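Local structure of beta-N-acetylhexosaminidase (Bacteroides fragilis, 4PYS) at residues A[351-364]-A[379-391]. The protein probably hydrolyses terminal beta-linked N-acetylhexosamine residues from glycoconjugates, as a family 20 glycoside hydrolase. Sequence-based numbering, arbitrary orientation.
Sequences SLPDNVVIQWWNWR and YPVICGTNYYTYL. With FMT (formic acid), chain I; FMT (formic acid), chain J; FMT (formic acid), chain H.
The methyl CG2 of T385 sits over the centre of the six-membered ring of W360, 3.5 Å from its centroid and 16° off the ring normal, a CH-pi contact. C383 meets the same indole at its edge, SG 3.7 Å from CE3 of W360. With CG anti to the backbone N (chi1 169°), W360 packs on A370 and L371 of helix 369-376, and its NE1 binds the carbonyl of R367. Beneath, strands 356-360 and 381-383 run parallel, bonded I358 N to P380 O, I382 N to I358 O, W360 N to I382 O and G384 N to W360 O. On the W360 side of the sheet I358 lays CG1 against CB of Y379, whose hydroxyl end meets L352, OH to CB 3.3 Å, the side chains crossing at about a right angle; on the other, CD1 of I382 packs on CG1 of V357.

Past the strand ends N386 grips the other segment through both atoms of its amide. OD1 accepts R364 N on a lone pair (3.1 Å), and also Y387 N, while ND2 reaches N362 OD1 at 3.2 Å from above that carbonyl's plane, the two amides nearly perpendicular. That N362 oxygen also accepts G365 N, capping helix 363-366. N386 ND2 also donates to O1 of a formic acid, probably from the crystallisation liquor. N386 N donates to W361 O (2.7 Å). R364 lays CB over one face of the Y387 ring, and CD comes 3.3 Å from OH of Y387, which binds A404 O. W361 sets CB 3.4 Å from OH of Y390, which hydrogen-bonds a glycerol, probably of like origin.

The parallel strands, joined through helix 369-376, form a right-handed beta-alpha-beta crossover of the TIM barrel, whose C-terminal loops build the substrate pocket in family 20 enzymes.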
# COMPACT_ATOMS: atom_id res chain seq x y z
N SER A 351 14.15 20.78 -12.61
CA SER A 351 14.34 20.16 -11.31
C SER A 351 13.08 20.15 -10.45
O SER A 351 12.36 21.14 -10.34
CB SER A 351 15.50 20.80 -10.55
OG SER A 351 15.91 19.96 -9.48
N LEU A 352 12.83 18.99 -9.85
CA LEU A 352 11.66 18.78 -9.01
C LEU A 352 11.92 19.29 -7.60
O LEU A 352 13.05 19.19 -7.10
CB LEU A 352 11.32 17.29 -9.00
CG LEU A 352 10.95 16.77 -10.39
CD1 LEU A 352 10.93 15.26 -10.44
CD2 LEU A 352 9.60 17.33 -10.79
N PRO A 353 10.88 19.84 -6.95
CA PRO A 353 11.00 20.42 -5.60
C PRO A 353 11.34 19.40 -4.52
O PRO A 353 11.28 18.19 -4.76
CB PRO A 353 9.62 21.04 -5.36
CG PRO A 353 8.70 20.31 -6.29
CD PRO A 353 9.52 19.96 -7.50
N ASP A 354 11.69 19.88 -3.33
CA ASP A 354 12.24 19.01 -2.28
C ASP A 354 11.23 18.16 -1.51
O ASP A 354 11.60 17.45 -0.58
CB ASP A 354 13.12 19.81 -1.29
CG ASP A 354 12.35 20.87 -0.53
OD1 ASP A 354 11.10 20.91 -0.62
OD2 ASP A 354 12.99 21.67 0.19
N ASN A 355 9.96 18.22 -1.89
CA ASN A 355 8.96 17.32 -1.29
C ASN A 355 8.65 16.11 -2.17
O ASN A 355 7.69 15.38 -1.90
CB ASN A 355 7.67 18.08 -0.99
CG ASN A 355 6.98 18.57 -2.24
OD1 ASN A 355 7.63 19.00 -3.19
ND2 ASN A 355 5.65 18.49 -2.24
N VAL A 356 9.46 15.91 -3.20
CA VAL A 356 9.25 14.81 -4.15
C VAL A 356 9.83 13.48 -3.65
O VAL A 356 10.94 13.44 -3.13
CB VAL A 356 9.82 15.17 -5.54
CG1 VAL A 356 9.92 13.94 -6.43
CG2 VAL A 356 8.97 16.24 -6.20
N VAL A 357 9.05 12.41 -3.81
CA VAL A 357 9.49 11.05 -3.50
C VAL A 357 9.36 10.24 -4.80
O VAL A 357 8.41 10.45 -5.57
CB VAL A 357 8.62 10.42 -2.40
CG1 VAL A 357 8.98 8.95 -2.15
CG2 VAL A 357 8.74 11.23 -1.11
N ILE A 358 10.32 9.36 -5.05
CA ILE A 358 10.35 8.56 -6.28
C ILE A 358 10.01 7.09 -6.02
O ILE A 358 10.63 6.45 -5.17
CB ILE A 358 11.74 8.64 -6.95
CG1 ILE A 358 12.07 10.09 -7.35
CG2 ILE A 358 11.80 7.72 -8.16
CD1 ILE A 358 11.07 10.72 -8.32
N GLN A 359 9.04 6.55 -6.75
CA GLN A 359 8.72 5.14 -6.61
C GLN A 359 9.37 4.37 -7.76
O GLN A 359 8.99 4.51 -8.92
CB GLN A 359 7.21 4.90 -6.59
CG GLN A 359 6.84 3.45 -6.27
CD GLN A 359 5.44 3.31 -5.70
OE1 GLN A 359 4.64 4.24 -5.74
NE2 GLN A 359 5.14 2.13 -5.17
N TRP A 360 10.40 3.61 -7.40
CA TRP A 360 11.25 2.90 -8.36
C TRP A 360 10.57 1.60 -8.73
O TRP A 360 10.28 0.78 -7.86
CB TRP A 360 12.60 2.65 -7.68
CG TRP A 360 13.55 1.71 -8.38
CD1 TRP A 360 13.77 1.60 -9.73
CD2 TRP A 360 14.41 0.77 -7.75
NE1 TRP A 360 14.72 0.62 -9.96
CE2 TRP A 360 15.13 0.10 -8.76
CE3 TRP A 360 14.63 0.41 -6.41
CZ2 TRP A 360 16.06 -0.91 -8.47
CZ3 TRP A 360 15.56 -0.59 -6.13
CH2 TRP A 360 16.26 -1.23 -7.16
N TRP A 361 10.30 1.39 -10.02
CA TRP A 361 9.45 0.25 -10.41
C TRP A 361 9.93 -0.59 -11.61
O TRP A 361 9.70 -1.80 -11.63
CB TRP A 361 8.01 0.70 -10.66
CG TRP A 361 7.84 1.43 -11.97
CD1 TRP A 361 7.95 2.77 -12.19
CD2 TRP A 361 7.49 0.84 -13.24
NE1 TRP A 361 7.70 3.06 -13.52
CE2 TRP A 361 7.42 1.89 -14.18
CE3 TRP A 361 7.24 -0.47 -13.66
CZ2 TRP A 361 7.11 1.66 -15.53
CZ3 TRP A 361 6.93 -0.69 -15.00
CH2 TRP A 361 6.87 0.37 -15.92
N ASN A 362 10.54 0.03 -12.62
CA ASN A 362 10.80 -0.74 -13.84
C ASN A 362 12.19 -1.38 -13.89
O ASN A 362 13.04 -0.99 -14.68
CB ASN A 362 10.55 0.10 -15.10
CG ASN A 362 10.39 -0.76 -16.34
OD1 ASN A 362 10.57 -1.98 -16.29
ND2 ASN A 362 10.04 -0.13 -17.45
N TRP A 363 12.40 -2.39 -13.04
CA TRP A 363 13.63 -3.17 -13.05
C TRP A 363 13.81 -3.88 -14.39
O TRP A 363 14.89 -3.84 -14.99
CB TRP A 363 13.61 -4.20 -11.92
CG TRP A 363 14.79 -5.14 -11.97
CD1 TRP A 363 14.84 -6.37 -12.57
CD2 TRP A 363 16.08 -4.91 -11.41
NE1 TRP A 363 16.09 -6.92 -12.41
CE2 TRP A 363 16.87 -6.05 -11.69
CE3 TRP A 363 16.65 -3.86 -10.68
CZ2 TRP A 363 18.20 -6.16 -11.28
CZ3 TRP A 363 17.97 -3.98 -10.26
CH2 TRP A 363 18.73 -5.11 -10.56
N ARG A 364 12.74 -4.53 -14.85
CA ARG A 364 12.81 -5.34 -16.06
C ARG A 364 13.28 -4.53 -17.27
O ARG A 364 14.12 -4.98 -18.05
CB ARG A 364 11.46 -6.02 -16.34
CG ARG A 364 11.55 -7.12 -17.38
CD ARG A 364 10.28 -7.95 -17.42
NE ARG A 364 9.24 -7.30 -18.22
CZ ARG A 364 9.12 -7.45 -19.53
NH1 ARG A 364 9.97 -8.22 -20.20
NH2 ARG A 364 8.14 -6.83 -20.18
N TYR A 379 16.46 12.68 -4.00
CA TYR A 379 15.05 12.33 -3.82
C TYR A 379 14.95 11.04 -3.03
O TYR A 379 15.61 10.06 -3.36
CB TYR A 379 14.35 12.09 -5.17
CG TYR A 379 14.39 13.22 -6.18
CD1 TYR A 379 14.32 14.55 -5.78
CD2 TYR A 379 14.46 12.95 -7.55
CE1 TYR A 379 14.35 15.58 -6.72
CE2 TYR A 379 14.49 13.97 -8.48
CZ TYR A 379 14.43 15.29 -8.07
OH TYR A 379 14.46 16.31 -9.00
N PRO A 380 14.09 11.02 -1.99
CA PRO A 380 13.80 9.75 -1.30
C PRO A 380 13.15 8.75 -2.26
O PRO A 380 12.49 9.16 -3.21
CB PRO A 380 12.79 10.15 -0.22
CG PRO A 380 12.97 11.63 -0.04
CD PRO A 380 13.39 12.16 -1.38
N VAL A 381 13.32 7.46 -1.98
CA VAL A 381 12.91 6.40 -2.90
C VAL A 381 12.10 5.33 -2.20
O VAL A 381 12.45 4.89 -1.09
CB VAL A 381 14.15 5.68 -3.48
CG1 VAL A 381 13.75 4.45 -4.30
CG2 VAL A 381 14.95 6.61 -4.33
N ILE A 382 11.02 4.89 -2.85
CA ILE A 382 10.30 3.68 -2.45
C ILE A 382 10.66 2.58 -3.44
O ILE A 382 10.57 2.78 -4.66
CB ILE A 382 8.78 3.91 -2.49
CG1 ILE A 382 8.39 4.95 -1.43
CG2 ILE A 382 8.02 2.58 -2.26
CD1 ILE A 382 7.07 5.67 -1.76
N CYS A 383 11.10 1.42 -2.93
CA CYS A 383 11.52 0.33 -3.80
C CYS A 383 10.34 -0.57 -4.14
O CYS A 383 9.89 -1.35 -3.29
CB CYS A 383 12.64 -0.51 -3.14
SG CYS A 383 14.09 0.45 -2.70
N GLY A 384 9.84 -0.46 -5.37
CA GLY A 384 8.67 -1.22 -5.78
C GLY A 384 8.85 -1.83 -7.16
O GLY A 384 7.99 -1.67 -8.03
N THR A 385 9.94 -2.55 -7.34
CA THR A 385 10.30 -3.04 -8.67
C THR A 385 9.40 -4.17 -9.14
O THR A 385 8.98 -5.03 -8.34
CB THR A 385 11.78 -3.48 -8.72
OG1 THR A 385 12.05 -4.39 -7.65
CG2 THR A 385 12.68 -2.28 -8.56
N ASN A 386 9.08 -4.17 -10.44
CA ASN A 386 8.20 -5.18 -10.99
C ASN A 386 8.69 -6.60 -10.73
O ASN A 386 7.93 -7.43 -10.23
CB ASN A 386 7.87 -4.92 -12.48
CG ASN A 386 9.07 -4.49 -13.32
OD1 ASN A 386 10.23 -4.68 -12.96
ND2 ASN A 386 8.78 -3.90 -14.49
N TYR A 387 9.96 -6.86 -11.05
CA TYR A 387 10.65 -8.00 -10.43
C TYR A 387 11.10 -7.51 -9.05
O TYR A 387 11.93 -6.60 -8.99
CB TYR A 387 11.94 -8.32 -11.20
CG TYR A 387 11.77 -8.98 -12.56
CD1 TYR A 387 10.52 -9.25 -13.09
CD2 TYR A 387 12.90 -9.36 -13.28
CE1 TYR A 387 10.39 -9.87 -14.34
CE2 TYR A 387 12.78 -9.97 -14.51
CZ TYR A 387 11.53 -10.22 -15.04
OH TYR A 387 11.44 -10.83 -16.27
N TYR A 388 10.58 -8.05 -7.94
CA TYR A 388 9.52 -9.06 -7.90
C TYR A 388 8.47 -8.65 -6.88
O TYR A 388 8.13 -9.41 -5.95
CB TYR A 388 10.11 -10.41 -7.48
CG TYR A 388 11.05 -10.98 -8.51
CD1 TYR A 388 10.58 -11.39 -9.76
CD2 TYR A 388 12.41 -11.14 -8.25
CE1 TYR A 388 11.43 -11.91 -10.71
CE2 TYR A 388 13.26 -11.68 -9.20
CZ TYR A 388 12.77 -12.06 -10.43
OH TYR A 388 13.61 -12.60 -11.39
N THR A 389 7.95 -7.43 -7.03
CA THR A 389 6.91 -6.95 -6.14
C THR A 389 5.57 -6.79 -6.85
O THR A 389 4.58 -6.45 -6.19
CB THR A 389 7.27 -5.59 -5.47
OG1 THR A 389 7.11 -4.51 -6.41
CG2 THR A 389 8.70 -5.61 -4.93
N TYR A 390 5.53 -7.02 -8.17
CA TYR A 390 4.26 -6.93 -8.91
C TYR A 390 3.51 -8.26 -8.86
O TYR A 390 3.74 -9.15 -9.69
CB TYR A 390 4.48 -6.50 -10.36
CG TYR A 390 4.63 -5.00 -10.52
CD1 TYR A 390 5.00 -4.19 -9.44
CD2 TYR A 390 4.39 -4.39 -11.74
CE1 TYR A 390 5.13 -2.80 -9.59
CE2 TYR A 390 4.52 -3.02 -11.90
CZ TYR A 390 4.88 -2.23 -10.83
OH TYR A 390 4.98 -0.85 -11.02
N LEU A 391 2.61 -8.37 -7.90
CA LEU A 391 1.89 -9.62 -7.66
C LEU A 391 0.89 -9.95 -8.75
O LEU A 391 0.36 -11.06 -8.80
CB LEU A 391 1.20 -9.55 -6.28
CG LEU A 391 2.20 -9.35 -5.14
CD1 LEU A 391 1.47 -8.87 -3.88
CD2 LEU A 391 2.94 -10.64 -4.87
C FMT I . 11.76 3.19 -12.52
O1 FMT I . 11.52 2.59 -13.55
O2 FMT I . 10.90 3.71 -11.82
C FMT J . 12.31 -14.17 -13.62
O1 FMT J . 12.92 -13.18 -14.01
O2 FMT J . 11.40 -14.71 -14.25
C FMT H . 5.28 -4.18 -15.60
O1 FMT H . 6.48 -4.18 -15.85
O2 FMT H . 4.45 -4.86 -16.23